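Local coordinates for protein prolyl oligopeptidase (PDB 5N4B) that cleaves peptides after proline and macrocyclises a 25-residue precursor peptide in the biosynthesis of amanitin toxins in the mushroom Galerina marginata, at residues Phe534-Glu537 with Trp538-Gly542; Ile376-Arg379 with Asn380-Asp383; Tyr495-Gly498 with Gly499-Thr502; Asp553-Ala556 with Ala557-Leu561. The protein carries 1 engineered substitution. All coordinates share one frame; numbering follows the deposited sequence. Where two conformers were deposited one is given.

Interaction 1 of 4, residues Phe534-Glu537 with Trp538-Gly542; sequences FGEE and WHKGG
K540 NZ forms a salt bridge with E537 OE2 at 2.9 Å, three residues back along the same short helix. The ammonium meets the oxygen on its syn side, a little out of the carboxylate plane. The two side chains run side by side in the same direction. K540 bends at chi3 to turn NZ onto the acid, and its CE also lies against the carboxylate, 3.2 Å from E537 OE1. E536 is linked to H539 through water. The molecule joins E536 OE1 (2.6 Å) to H539 ND1 (2.8 Å) and sits in the plane of the imidazole, at its edge. The same E536 carboxylate is in a salt bridge with R543, and H539 NE2 is bound to E623, so the imidazole is held from both nitrogens.

These pairs decorate the first turn of helix 536-540, within the catalytic alpha/beta-hydrolase domain. G535 is its N-cap residue. At its backbone angles (phi 83°, psi -169°) any beta carbon would be pressed against the carbonyl O of F534, a conformation suited to glycine. The helical bonds start here: H539 N donates to G535 O, and K540 N to E536 O at 2.9 Å. G541 N reaches E537 O at 3.1 Å, from above the carbonyl plane.

F534, just before the cap, and W538 in the helix make a T-shaped stack. The edge of F534 is turned to the indole face, with planes 69° apart. F534 CD2 stands over the indole, 3.6 Å from W538 CE2. W538 NE1 is bound to S527 O, which fixes the turn of the indole. Strand 473-481 adds P475 against F534 and I474 against W538.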
ATOM      1  N   PHE A 534      -0.382  16.630   3.624  1.00 14.55           N
ATOM      2  CA  PHE A 534      -0.174  17.795   4.477  1.00 14.35           C
ATOM      3  C   PHE A 534      -0.472  17.501   5.935  1.00 15.56           C
ATOM      4  O   PHE A 534      -0.921  18.372   6.666  1.00 16.86           O
ATOM      5  CB  PHE A 534      -0.924  18.988   3.912  1.00 14.42           C
ATOM      6  CG  PHE A 534      -0.430  19.355   2.530  1.00 14.97           C
ATOM      7  CD1 PHE A 534       0.747  20.057   2.376  1.00 17.02           C
ATOM      8  CD2 PHE A 534      -1.140  18.968   1.383  1.00 16.60           C
ATOM      9  CE1 PHE A 534       1.183  20.393   1.123  1.00 17.33           C
ATOM     10  CE2 PHE A 534      -0.675  19.311   0.122  1.00 14.90           C
ATOM     11  CZ  PHE A 534       0.480  20.014  -0.002  1.00 16.73           C
ATOM     12  N   GLY A 535      -0.219  16.279   6.333  1.00 15.40           N
ATOM     13  CA  GLY A 535      -0.354  15.931   7.754  1.00 17.53           C
ATOM     14  C   GLY A 535      -1.771  15.601   8.181  1.00 17.29           C
ATOM     15  O   GLY A 535      -2.726  15.470   7.386  1.00 17.23           O
ATOM     16  N   GLU A 536      -1.916  15.525   9.507  1.00 17.93           N
ATOM     17  CA  GLU A 536      -3.195  15.079  10.077  1.00 17.73           C
ATOM     18  C   GLU A 536      -4.340  15.971   9.675  1.00 19.34           C
ATOM     19  O   GLU A 536      -5.485  15.493   9.533  1.00 21.12           O
ATOM     20  CB  GLU A 536      -3.147  15.033  11.618  1.00 24.42           C
ATOM     21  CG  GLU A 536      -4.537  15.396  12.402  1.00 24.46           C
ATOM     22  CD  GLU A 536      -5.583  14.279  12.376  1.00 29.25           C
ATOM     23  OE1 GLU A 536      -5.303  13.198  11.830  1.00 39.46           O
ATOM     24  OE2 GLU A 536      -6.690  14.509  12.909  1.00 33.12           O
ATOM     25  N   GLU A 537      -4.121  17.257   9.528  1.00 17.76           N
ATOM     26  CA  GLU A 537      -5.200  18.148   9.163  1.00 19.57           C
ATOM     27  C   GLU A 537      -5.690  17.892   7.731  1.00 20.33           C
ATOM     28  O   GLU A 537      -6.855  18.173   7.424  1.00 19.13           O
ATOM     29  CB  GLU A 537      -4.845  19.623   9.365  1.00 24.04           C
ATOM     30  CG  GLU A 537      -4.628  20.004  10.824  1.00 31.05           C
ATOM     31  CD  GLU A 537      -5.915  20.002  11.644  1.00 47.41           C
ATOM     32  OE1 GLU A 537      -6.939  20.571  11.190  1.00 47.79           O
ATOM     33  OE2 GLU A 537      -5.898  19.425  12.753  1.00 56.31           O
ATOM     34  N   TRP A 538      -4.806  17.415   6.850  1.00 16.38           N
ATOM     35  CA  TRP A 538      -5.223  17.088   5.491  1.00 15.95           C
ATOM     36  C   TRP A 538      -6.110  15.854   5.499  1.00 16.05           C
ATOM     37  O   TRP A 538      -7.128  15.799   4.782  1.00 16.09           O
ATOM     38  CB  TRP A 538      -3.983  16.876   4.628  1.00 15.97           C
ATOM     39  CG  TRP A 538      -4.230  17.138   3.168  1.00 11.54           C
ATOM     40  CD1 TRP A 538      -4.152  16.224   2.153  1.00 14.16           C
ATOM     41  CD2 TRP A 538      -4.519  18.381   2.562  1.00 12.76           C
ATOM     42  NE1 TRP A 538      -4.371  16.837   0.975  1.00 12.55           N
ATOM     43  CE2 TRP A 538      -4.610  18.165   1.180  1.00 11.73           C
ATOM     44  CE3 TRP A 538      -4.694  19.670   3.053  1.00 14.21           C
ATOM     45  CZ2 TRP A 538      -4.911  19.182   0.280  1.00 13.82           C
ATOM     46  CZ3 TRP A 538      -4.973  20.697   2.167  1.00 16.16           C
ATOM     47  CH2 TRP A 538      -5.066  20.453   0.778  1.00 15.35           C
ATOM     48  N   HIS A 539      -5.755  14.887   6.322  1.00 14.11           N
ATOM     49  CA  HIS A 539      -6.589  13.690   6.491  1.00 14.53           C
ATOM     50  C   HIS A 539      -7.938  14.059   7.073  1.00 17.55           C
ATOM     51  O   HIS A 539      -9.003  13.651   6.560  1.00 16.08           O
ATOM     52  CB  HIS A 539      -5.877  12.721   7.399  1.00 16.92           C
ATOM     53  CG  HIS A 539      -6.585  11.425   7.612  1.00 15.62           C
ATOM     54  ND1 HIS A 539      -6.213  10.578   8.634  1.00 20.24           N
ATOM     55  CD2 HIS A 539      -7.542  10.770   6.905  1.00 14.22           C
ATOM     56  CE1 HIS A 539      -6.956   9.483   8.589  1.00 20.30           C
ATOM     57  NE2 HIS A 539      -7.752   9.565   7.532  1.00 16.33           N
ATOM     58  N   LYS A 540      -7.917  14.870   8.137  1.00 17.44           N
ATOM     59  CA  LYS A 540      -9.157  15.260   8.820  1.00 16.93           C
ATOM     60  C   LYS A 540     -10.086  16.034   7.903  1.00 20.05           C
ATOM     61  O   LYS A 540     -11.314  15.998   8.065  1.00 20.51           O
ATOM     62  CB  LYS A 540      -8.778  16.031  10.089  1.00 21.73           C
ATOM     63  CG  LYS A 540      -9.953  16.632  10.843  1.00 25.94           C
ATOM     64  CD  LYS A 540      -9.588  16.992  12.294  1.00 38.04           C
ATOM     65  CE  LYS A 540      -8.836  18.295  12.435  1.00 47.33           C
ATOM     66  NZ  LYS A 540      -8.367  18.481  13.872  1.00 54.08           N
ATOM     67  N   GLY A 541      -9.529  16.710   6.904  1.00 19.00           N
ATOM     68  CA  GLY A 541     -10.269  17.443   5.911  1.00 17.08           C
ATOM     69  C   GLY A 541     -11.053  16.591   4.936  1.00 15.73           C
ATOM     70  O   GLY A 541     -11.830  17.155   4.167  1.00 16.92           O
ATOM     71  N   GLY A 542     -10.823  15.296   4.957  1.00 15.34           N
ATOM     72  CA  GLY A 542     -11.585  14.383   4.134  1.00 14.81           C
ATOM     73  C   GLY A 542     -11.817  13.073   4.833  1.00 14.00           C
ATOM     74  O   GLY A 542     -11.320  12.045   4.405  1.00 15.02           O
TER
HETATM   75  O   HOH W   1      -4.319  11.209  10.564  1.00 23.71           O

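Interaction 2 of 4, residues Ile376-Arg379 with Asn380-Asp383; sequences IYKR and NVKD
K378 runs its aliphatic stem past the OD1 end of the D383 carboxylate on the facing strand, close to the plane of the group. K378 CG is 3.4 Å from D383 OD1, and the same carbon is also 3.7 Å from V381 CA. The stem first runs straight, with CG opposite the backbone N (chi1 -170°). It then bends at chi3 and chi4, which folds NZ back onto the acid. The result is a salt bridge of 2.8 Å from K378 NZ to D383 OD1, met on the syn side and about 21° out of the carboxylate plane.

The charges are shared further. K378 NZ has a second acidic partner in D505. A water accepts from K378 NZ at 3.0 Å and donates to D383 OD2, which also takes the backbone N of A406. The acid is therefore gripped at both oxygens in a buried place. I376 closes one side of it, with CG2 at 3.7 Å from D383 CG.

Backbone bonds hold the strands. R379 N donates to K382 O at 2.9 Å, and K382 N returns to R379 O at 3.1 Å, arriving well above the carbonyl plane. K378 and D383 form the next, non-hydrogen-bonded pair. On the opposite face R379 bends away to a salt bridge with E384. At the tip, N380 O and the V381 side chain meet Q463 and S527 respectively.

N380 and V381 both have positive phi, as a type I' turn from R379 to K382 requires. This is a beta hairpin with a two-residue type I' loop, joining the two middle strands of a four-stranded propeller blade.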
ATOM      1  N   ILE A 376      13.435  12.296   6.492  1.00  8.36           N
ATOM      2  CA  ILE A 376      12.768  12.620   5.231  0.67  8.15           C
ATOM      3  C   ILE A 376      11.591  13.500   5.575  1.00  9.33           C
ATOM      4  O   ILE A 376      10.733  13.120   6.393  1.00  9.13           O
ATOM      5  CB  ILE A 376      12.335  11.376   4.460  0.67  8.51           C
ATOM      6  CG1 ILE A 376      13.582  10.643   3.986  0.67 11.93           C
ATOM      7  CG2 ILE A 376      11.442  11.778   3.251  0.67  9.77           C
ATOM      8  CD1 ILE A 376      13.266   9.307   3.426  0.67 12.00           C
ATOM      9  N   TYR A 377      11.575  14.687   4.972  1.00  9.61           N
ATOM     10  CA  TYR A 377      10.463  15.621   5.021  1.00  9.04           C
ATOM     11  C   TYR A 377       9.742  15.593   3.696  1.00  9.24           C
ATOM     12  O   TYR A 377      10.369  15.562   2.616  1.00 12.86           O
ATOM     13  CB  TYR A 377      10.948  17.032   5.278  1.00 10.88           C
ATOM     14  CG  TYR A 377      11.260  17.303   6.708  1.00 11.09           C
ATOM     15  CD1 TYR A 377      10.251  17.675   7.558  1.00  9.88           C
ATOM     16  CD2 TYR A 377      12.540  17.187   7.204  1.00 13.30           C
ATOM     17  CE1 TYR A 377      10.490  17.922   8.917  1.00  9.79           C
ATOM     18  CE2 TYR A 377      12.799  17.468   8.533  1.00 14.60           C
ATOM     19  CZ  TYR A 377      11.762  17.806   9.368  1.00 15.01           C
ATOM     20  OH  TYR A 377      12.104  18.010  10.692  1.00 15.98           O
ATOM     21  N   LYS A 378       8.438  15.586   3.761  1.00  9.07           N
ATOM     22  CA  LYS A 378       7.594  15.653   2.579  1.00  9.78           C
ATOM     23  C   LYS A 378       7.052  17.077   2.503  1.00 10.86           C
ATOM     24  O   LYS A 378       6.212  17.449   3.314  1.00 11.55           O
ATOM     25  CB  LYS A 378       6.484  14.615   2.639  1.00 10.92           C
ATOM     26  CG  LYS A 378       5.719  14.460   1.336  1.00 12.53           C
ATOM     27  CD  LYS A 378       4.563  13.516   1.438  1.00 17.25           C
ATOM     28  CE  LYS A 378       5.003  12.094   1.841  1.00 15.10           C
ATOM     29  NZ  LYS A 378       5.959  11.473   0.908  1.00 17.59           N
ATOM     30  N   ARG A 379       7.565  17.881   1.574  1.00 10.04           N
ATOM     31  CA  ARG A 379       7.195  19.280   1.443  1.00  9.96           C
ATOM     32  C   ARG A 379       6.539  19.423   0.066  1.00 12.89           C
ATOM     33  O   ARG A 379       7.159  19.103  -0.967  1.00 12.62           O
ATOM     34  CB  ARG A 379       8.446  20.163   1.544  1.00 13.93           C
ATOM     35  CG  ARG A 379       8.074  21.642   1.509  1.00 17.89           C
ATOM     36  CD  ARG A 379       9.315  22.551   1.294  1.00 25.00           C
ATOM     37  NE  ARG A 379      10.327  22.088   2.182  1.00 27.85           N
ATOM     38  CZ  ARG A 379      10.369  22.330   3.485  1.00 30.07           C
ATOM     39  NH1 ARG A 379       9.456  23.105   4.071  1.00 35.11           N
ATOM     40  NH2 ARG A 379      11.361  21.766   4.193  1.00 34.56           N
ATOM     41  N   ASN A 380       5.289  19.871   0.041  1.00 12.20           N
ATOM     42  CA  ASN A 380       4.560  19.951  -1.223  1.00 14.05           C
ATOM     43  C   ASN A 380       4.569  18.591  -1.937  1.00 13.25           C
ATOM     44  O   ASN A 380       4.619  18.497  -3.157  1.00 14.33           O
ATOM     45  CB  ASN A 380       5.070  21.070  -2.137  1.00 16.44           C
ATOM     46  CG  ASN A 380       4.902  22.429  -1.568  1.00 24.95           C
ATOM     47  OD1 ASN A 380       5.850  23.236  -1.543  1.00 30.95           O
ATOM     48  ND2 ASN A 380       3.752  22.681  -1.091  1.00 22.52           N
ATOM     49  N   VAL A 381       4.446  17.515  -1.161  1.00 12.69           N
ATOM     50  CA  VAL A 381       4.310  16.147  -1.636  1.00 11.50           C
ATOM     51  C   VAL A 381       5.560  15.646  -2.329  1.00 13.27           C
ATOM     52  O   VAL A 381       5.521  14.650  -3.078  1.00 15.16           O
ATOM     53  CB  VAL A 381       3.051  15.969  -2.516  1.00 13.11           C
ATOM     54  CG1 VAL A 381       2.581  14.498  -2.460  1.00 15.10           C
ATOM     55  CG2 VAL A 381       1.921  16.884  -2.097  1.00 14.58           C
ATOM     56  N   LYS A 382       6.693  16.268  -2.044  1.00 12.40           N
ATOM     57  CA  LYS A 382       7.970  15.880  -2.621  1.00 13.13           C
ATOM     58  C   LYS A 382       8.971  15.727  -1.468  1.00 11.73           C
ATOM     59  O   LYS A 382       9.050  16.572  -0.572  1.00 11.08           O
ATOM     60  CB  LYS A 382       8.438  16.959  -3.597  1.00 14.44           C
ATOM     61  CG  LYS A 382       7.494  17.061  -4.853  1.00 15.68           C
ATOM     62  CD  LYS A 382       7.697  18.288  -5.703  1.00 17.44           C
ATOM     63  CE  LYS A 382       7.079  19.516  -5.074  1.00 25.15           C
ATOM     64  NZ  LYS A 382       7.427  20.671  -5.881  1.00 27.04           N
ATOM     65  N   ASP A 383       9.706  14.639  -1.478  1.00 10.72           N
ATOM     66  CA  ASP A 383      10.544  14.276  -0.359  1.00  9.06           C
ATOM     67  C   ASP A 383      11.907  14.954  -0.407  1.00  9.11           C
ATOM     68  O   ASP A 383      12.534  15.085  -1.475  1.00 12.00           O
ATOM     69  CB  ASP A 383      10.712  12.759  -0.304  1.00 10.21           C
ATOM     70  CG  ASP A 383       9.459  12.045   0.166  1.00 11.81           C
ATOM     71  OD1 ASP A 383       8.521  12.680   0.758  1.00 13.81           O
ATOM     72  OD2 ASP A 383       9.398  10.787   0.061  1.00 12.25           O
TER
HETATM   73  O   HOH W   2       3.830  17.462   1.656  1.00  8.95           O
HETATM   74  O   HOH W   3       6.745  12.339  -2.009  1.00 16.78           O
HETATM   75  O   HOH W   4       7.779   9.105   0.998  1.00 26.21           O

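Interaction 3 of 4, residues Tyr495-Gly498 with Gly499-Thr502; sequences YGYG and GFAT
The phenol of Y497 stands at about a right angle to the side chains of both F500 and T502. Its CG lies opposite the backbone N (chi1 -176°), which carries the ring alongside the turn that follows. CE2 makes the closest contacts of the ring. It comes to 3.7 Å from T502 CB, while T502 CG2 stands well out of the ring plane, near Y497 CD2. G499 O sits at the edge of the phenol, near the ring plane, 3.4 Å from Y497 CE2. F500 comes in by its CD2, 3.7 Å from Y497 OH. The F500 ring has its own edge-to-face partner in W620.

Water ties the polar ends together. One molecule bridges Y497 OH (2.6 Å) and T502 OG1 (2.9 Å), so the two hydroxyls are joined without touching. A second accepts from G498 N at 2.8 Å and donates to T502 O, linking G498, just before the turn, to its last residue. It also lies in the plane of the phenol, at its edge.

The backbone is a type I' turn from G499 to T502, closed by T502 N donating to G499 O at 3.0 Å. F500 and A501 have positive phi there. So does G498, and its O takes the K547 ammonium.

An aromatic side chain of the bound peptide packs on Y497 and T502. The Y497 side chain is about 4 Å from that of A578, the engineered replacement of the catalytic serine. That place is consistent with the tyrosine that helps form the oxyanion hole in prolyl oligopeptidases.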
ATOM      1  N   TYR A 495      -5.648   9.779 -11.330  1.00  8.32           N
ATOM      2  CA  TYR A 495      -5.537   8.692 -10.373  1.00  8.65           C
ATOM      3  C   TYR A 495      -5.688   9.235  -8.975  1.00  9.13           C
ATOM      4  O   TYR A 495      -5.185  10.317  -8.672  1.00 12.14           O
ATOM      5  CB  TYR A 495      -4.144   8.052 -10.504  1.00 13.63           C
ATOM      6  CG  TYR A 495      -3.916   6.846  -9.646  1.00 22.83           C
ATOM      7  CD1 TYR A 495      -4.654   5.692  -9.844  1.00 31.53           C
ATOM      8  CD2 TYR A 495      -2.991   6.858  -8.644  1.00 29.68           C
ATOM      9  CE1 TYR A 495      -4.485   4.565  -9.033  1.00 35.53           C
ATOM     10  CE2 TYR A 495      -2.804   5.738  -7.829  1.00 40.55           C
ATOM     11  CZ  TYR A 495      -3.560   4.597  -8.032  1.00 44.11           C
ATOM     12  OH  TYR A 495      -3.382   3.472  -7.235  1.00 55.94           O
ATOM     13  N   GLY A 496      -6.349   8.493  -8.110  1.00  9.13           N
ATOM     14  CA  GLY A 496      -6.475   8.912  -6.730  1.00 11.27           C
ATOM     15  C   GLY A 496      -6.690   7.757  -5.774  1.00 12.05           C
ATOM     16  O   GLY A 496      -7.050   6.643  -6.161  1.00 11.19           O
ATOM     17  N   TYR A 497      -6.484   8.075  -4.499  1.00 11.94           N
ATOM     18  CA  TYR A 497      -6.774   7.160  -3.400  1.00  9.86           C
ATOM     19  C   TYR A 497      -7.713   7.878  -2.442  1.00 13.63           C
ATOM     20  O   TYR A 497      -8.902   7.551  -2.408  1.00 14.64           O
ATOM     21  CB  TYR A 497      -5.490   6.666  -2.724  1.00 11.84           C
ATOM     22  CG  TYR A 497      -5.738   5.657  -1.654  1.00 11.07           C
ATOM     23  CD1 TYR A 497      -6.090   4.335  -1.974  1.00 11.87           C
ATOM     24  CD2 TYR A 497      -5.613   5.985  -0.303  1.00 12.61           C
ATOM     25  CE1 TYR A 497      -6.292   3.399  -0.970  1.00 14.10           C
ATOM     26  CE2 TYR A 497      -5.818   5.058   0.676  1.00 12.16           C
ATOM     27  CZ  TYR A 497      -6.159   3.765   0.347  1.00 13.83           C
ATOM     28  OH  TYR A 497      -6.338   2.811   1.339  1.00 17.61           O
ATOM     29  N   GLY A 498      -7.235   8.876  -1.710  1.00 12.24           N
ATOM     30  CA  GLY A 498      -8.106   9.822  -1.039  1.00 11.34           C
ATOM     31  C   GLY A 498      -8.580   9.432   0.347  1.00 12.73           C
ATOM     32  O   GLY A 498      -9.760   9.587   0.670  1.00 14.88           O
ATOM     33  N   GLY A 499      -7.710   8.897   1.154  1.00 11.21           N
ATOM     34  CA  GLY A 499      -8.127   8.475   2.475  1.00 11.87           C
ATOM     35  C   GLY A 499      -6.968   7.929   3.296  1.00 12.14           C
ATOM     36  O   GLY A 499      -5.852   7.661   2.811  1.00 12.31           O
ATOM     37  N   PHE A 500      -7.272   7.741   4.574  1.00 12.28           N
ATOM     38  CA  PHE A 500      -6.461   6.968   5.514  1.00 14.02           C
ATOM     39  C   PHE A 500      -5.097   7.603   5.787  1.00 13.80           C
ATOM     40  O   PHE A 500      -4.194   6.926   6.319  1.00 15.64           O
ATOM     41  CB  PHE A 500      -6.324   5.511   5.094  1.00 12.15           C
ATOM     42  CG  PHE A 500      -7.643   4.769   5.042  1.00 13.80           C
ATOM     43  CD1 PHE A 500      -8.174   4.222   6.223  1.00 14.20           C
ATOM     44  CD2 PHE A 500      -8.360   4.628   3.863  1.00 15.47           C
ATOM     45  CE1 PHE A 500      -9.365   3.550   6.218  1.00 12.94           C
ATOM     46  CE2 PHE A 500      -9.603   3.939   3.850  1.00 14.39           C
ATOM     47  CZ  PHE A 500     -10.090   3.372   5.032  1.00 15.24           C
ATOM     48  N   ALA A 501      -4.966   8.900   5.504  1.00 12.79           N
ATOM     49  CA  ALA A 501      -3.690   9.596   5.637  1.00 11.82           C
ATOM     50  C   ALA A 501      -2.621   9.015   4.725  1.00 14.76           C
ATOM     51  O   ALA A 501      -1.417   9.227   4.946  1.00 15.62           O
ATOM     52  CB  ALA A 501      -3.221   9.642   7.099  1.00 14.52           C
ATOM     53  N   THR A 502      -3.006   8.304   3.665  1.00 13.37           N
ATOM     54  CA  THR A 502      -2.078   7.783   2.668  1.00 12.33           C
ATOM     55  C   THR A 502      -1.795   8.912   1.680  1.00 14.40           C
ATOM     56  O   THR A 502      -2.710   9.542   1.159  1.00 16.79           O
ATOM     57  CB  THR A 502      -2.698   6.573   1.993  1.00 13.50           C
ATOM     58  OG1 THR A 502      -2.906   5.568   3.011  1.00 19.64           O
ATOM     59  CG2 THR A 502      -1.817   6.037   0.880  1.00 19.82           C
TER
HETATM   60  O   HOH W   5      -4.498   3.208   3.198  1.00 21.08           O
HETATM   61  O   HOH W   6      -4.955   9.656  -0.384  1.00 13.97           O

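Interaction 4 of 4, residues Asp553-Ala556 with Ala557-Leu561; sequences DFIA and AAQFL
Q559 and I555 sit one helical turn apart and make the main contact between side chains at that spacing. They lie side by side and point the same way. The I555 branch that touches is CG2, opposite the backbone N, and it meets Q559 CD at 3.8 Å. Q559 then runs on extended along the helix surface. Its CG is 3.3 Å from I555 O, and its OE1 is 3.6 Å from A556 CA. The contact is van der Waals packing between buried I555 and exposed Q559.

Small side chains take up the next places. A557 CB rests 3.5 Å from F554 O, and A558 CB is 3.6 Å from I555 O. Both alanines also pack on Q494. F560 CB rests 3.3 Å from A556 O, while its ring leads away to meet that of Y566.

The backbone bonds are the regular i to i+4 set. A557 N donates to D553 O, Q559 N points almost straight at I555 O (3.0 Å), and F560 N donates to A556 O (2.9 Å). The bond from A558 N to F554 O is weak. D553 O and F554 O each have a second partner, the hydroxyl of Y466 and the amide of Q494.

Helix 548-563 packs on the central sheet through A557 and L561, against strands 473-481 and 492-495. F554 and I555 face helix 579-590, and D553 is held by R529 and S468.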
ATOM      1  N   ASP A 553     -12.846  17.459  -4.093  1.00 12.57           N
ATOM      2  CA  ASP A 553     -11.483  17.753  -4.535  1.00 11.42           C
ATOM      3  C   ASP A 553     -11.172  16.999  -5.828  1.00 10.21           C
ATOM      4  O   ASP A 553     -10.562  17.537  -6.742  1.00 11.64           O
ATOM      5  CB  ASP A 553     -10.465  17.367  -3.455  1.00 11.71           C
ATOM      6  CG  ASP A 553     -10.491  18.257  -2.225  1.00 15.02           C
ATOM      7  OD1 ASP A 553     -11.170  19.285  -2.243  1.00 15.17           O
ATOM      8  OD2 ASP A 553      -9.795  17.859  -1.266  1.00 14.01           O
ATOM      9  N   PHE A 554     -11.585  15.736  -5.913  1.00 10.62           N
ATOM     10  CA  PHE A 554     -11.261  14.917  -7.078  1.00  9.76           C
ATOM     11  C   PHE A 554     -12.038  15.375  -8.309  1.00 10.52           C
ATOM     12  O   PHE A 554     -11.479  15.472  -9.416  1.00 10.44           O
ATOM     13  CB  PHE A 554     -11.545  13.447  -6.765  1.00  9.89           C
ATOM     14  CG  PHE A 554     -10.827  12.455  -7.649  1.00  9.40           C
ATOM     15  CD1 PHE A 554      -9.458  12.368  -7.675  1.00  9.24           C
ATOM     16  CD2 PHE A 554     -11.556  11.514  -8.344  1.00 10.44           C
ATOM     17  CE1 PHE A 554      -8.806  11.415  -8.447  1.00 10.18           C
ATOM     18  CE2 PHE A 554     -10.926  10.567  -9.130  1.00  9.25           C
ATOM     19  CZ  PHE A 554      -9.568  10.525  -9.192  1.00  9.60           C
ATOM     20  N   ILE A 555     -13.310  15.702  -8.127  1.00 10.30           N
ATOM     21  CA  ILE A 555     -14.103  16.224  -9.226  1.00 11.68           C
ATOM     22  C   ILE A 555     -13.587  17.590  -9.703  1.00 10.10           C
ATOM     23  O   ILE A 555     -13.450  17.847 -10.908  1.00 12.49           O
ATOM     24  CB  ILE A 555     -15.582  16.259  -8.814  1.00 13.06           C
ATOM     25  CG1 ILE A 555     -16.111  14.839  -8.664  1.00 13.28           C
ATOM     26  CG2 ILE A 555     -16.372  17.072  -9.840  1.00 14.59           C
ATOM     27  CD1 ILE A 555     -17.423  14.773  -7.884  1.00 15.59           C
ATOM     28  N   ALA A 556     -13.234  18.468  -8.759  1.00 12.11           N
ATOM     29  CA  ALA A 556     -12.665  19.759  -9.142  1.00 12.10           C
ATOM     30  C   ALA A 556     -11.362  19.613  -9.932  1.00 12.25           C
ATOM     31  O   ALA A 556     -11.060  20.423 -10.834  1.00 14.29           O
ATOM     32  CB  ALA A 556     -12.491  20.651  -7.919  1.00 13.11           C
ATOM     33  N   ALA A 557     -10.549  18.605  -9.614  1.00 10.52           N
ATOM     34  CA  ALA A 557      -9.321  18.400 -10.366  1.00 10.60           C
ATOM     35  C   ALA A 557      -9.634  18.107 -11.830  1.00 10.02           C
ATOM     36  O   ALA A 557      -8.993  18.648 -12.735  1.00 11.93           O
ATOM     37  CB  ALA A 557      -8.529  17.258  -9.734  1.00 12.08           C
ATOM     38  N   ALA A 558     -10.618  17.254 -12.078  1.00 11.79           N
ATOM     39  CA  ALA A 558     -10.970  16.889 -13.451  1.00 11.53           C
ATOM     40  C   ALA A 558     -11.549  18.079 -14.191  1.00 14.57           C
ATOM     41  O   ALA A 558     -11.246  18.281 -15.372  1.00 14.57           O
ATOM     42  CB  ALA A 558     -11.958  15.718 -13.429  1.00 13.20           C
ATOM     43  N   GLN A 559     -12.340  18.892 -13.496  1.00 12.72           N
ATOM     44  CA  GLN A 559     -12.900  20.084 -14.112  1.00 14.09           C
ATOM     45  C   GLN A 559     -11.791  21.068 -14.466  1.00 13.51           C
ATOM     46  O   GLN A 559     -11.817  21.685 -15.532  1.00 16.65           O
ATOM     47  CB  GLN A 559     -13.933  20.709 -13.154  1.00 15.09           C
ATOM     48  CG  GLN A 559     -15.145  19.806 -12.972  1.00 15.52           C
ATOM     49  CD  GLN A 559     -16.105  20.282 -11.923  1.00 18.22           C
ATOM     50  OE1 GLN A 559     -15.722  20.747 -10.844  1.00 20.39           O
ATOM     51  NE2 GLN A 559     -17.380  20.131 -12.216  1.00 22.10           N
ATOM     52  N   PHE A 560     -10.797  21.203 -13.583  1.00 12.46           N
ATOM     53  CA  PHE A 560      -9.663  22.094 -13.803  1.00 12.72           C
ATOM     54  C   PHE A 560      -8.821  21.665 -14.992  1.00 13.36           C
ATOM     55  O   PHE A 560      -8.372  22.500 -15.781  1.00 14.97           O
ATOM     56  CB  PHE A 560      -8.816  22.105 -12.520  1.00 13.18           C
ATOM     57  CG  PHE A 560      -7.471  22.782 -12.640  1.00 14.52           C
ATOM     58  CD1 PHE A 560      -7.343  24.124 -12.444  1.00 16.99           C
ATOM     59  CD2 PHE A 560      -6.349  22.067 -12.942  1.00 16.41           C
ATOM     60  CE1 PHE A 560      -6.087  24.733 -12.533  1.00 16.73           C
ATOM     61  CE2 PHE A 560      -5.111  22.695 -13.047  1.00 21.56           C
ATOM     62  CZ  PHE A 560      -5.012  24.016 -12.830  1.00 18.80           C
ATOM     63  N   LEU A 561      -8.604  20.356 -15.153  1.00 13.54           N
ATOM     64  CA  LEU A 561      -7.802  19.878 -16.288  1.00 12.88           C
ATOM     65  C   LEU A 561      -8.412  20.333 -17.594  1.00 13.77           C
ATOM     66  O   LEU A 561      -7.696  20.711 -18.512  1.00 15.60           O
ATOM     67  CB  LEU A 561      -7.694  18.357 -16.259  1.00 13.37           C
ATOM     68  CG  LEU A 561      -6.860  17.756 -15.140  1.00 12.23           C
ATOM     69  CD1 LEU A 561      -6.975  16.258 -15.167  1.00 13.17           C
ATOM     70  CD2 LEU A 561      -5.431  18.165 -15.242  1.00 13.86           C
TER

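Interaction 2 comes first along the chain, then interactions 3, 1 and 4. Interaction 2 belongs to a propeller blade, and the other three to the alpha/beta-hydrolase domain. Interactions 1 and 2 have centres about 15 Å apart, and F534 packs on V381 and N380 across the domain boundary. Interaction 3 follows strand 492-495 and touches interactions 1 and 4, but not 2. H539 of interaction 1 packs on A501 and F500, centres about 11 Å apart. F554 of interaction 4 packs on Y495 and G496, centres about 15 Å apart. Helix 548-563 lies in the crossover from strand 522-526 to strand 572-577. The active-site loop thus lies between two catalytic-domain helices, one of which meets the propeller.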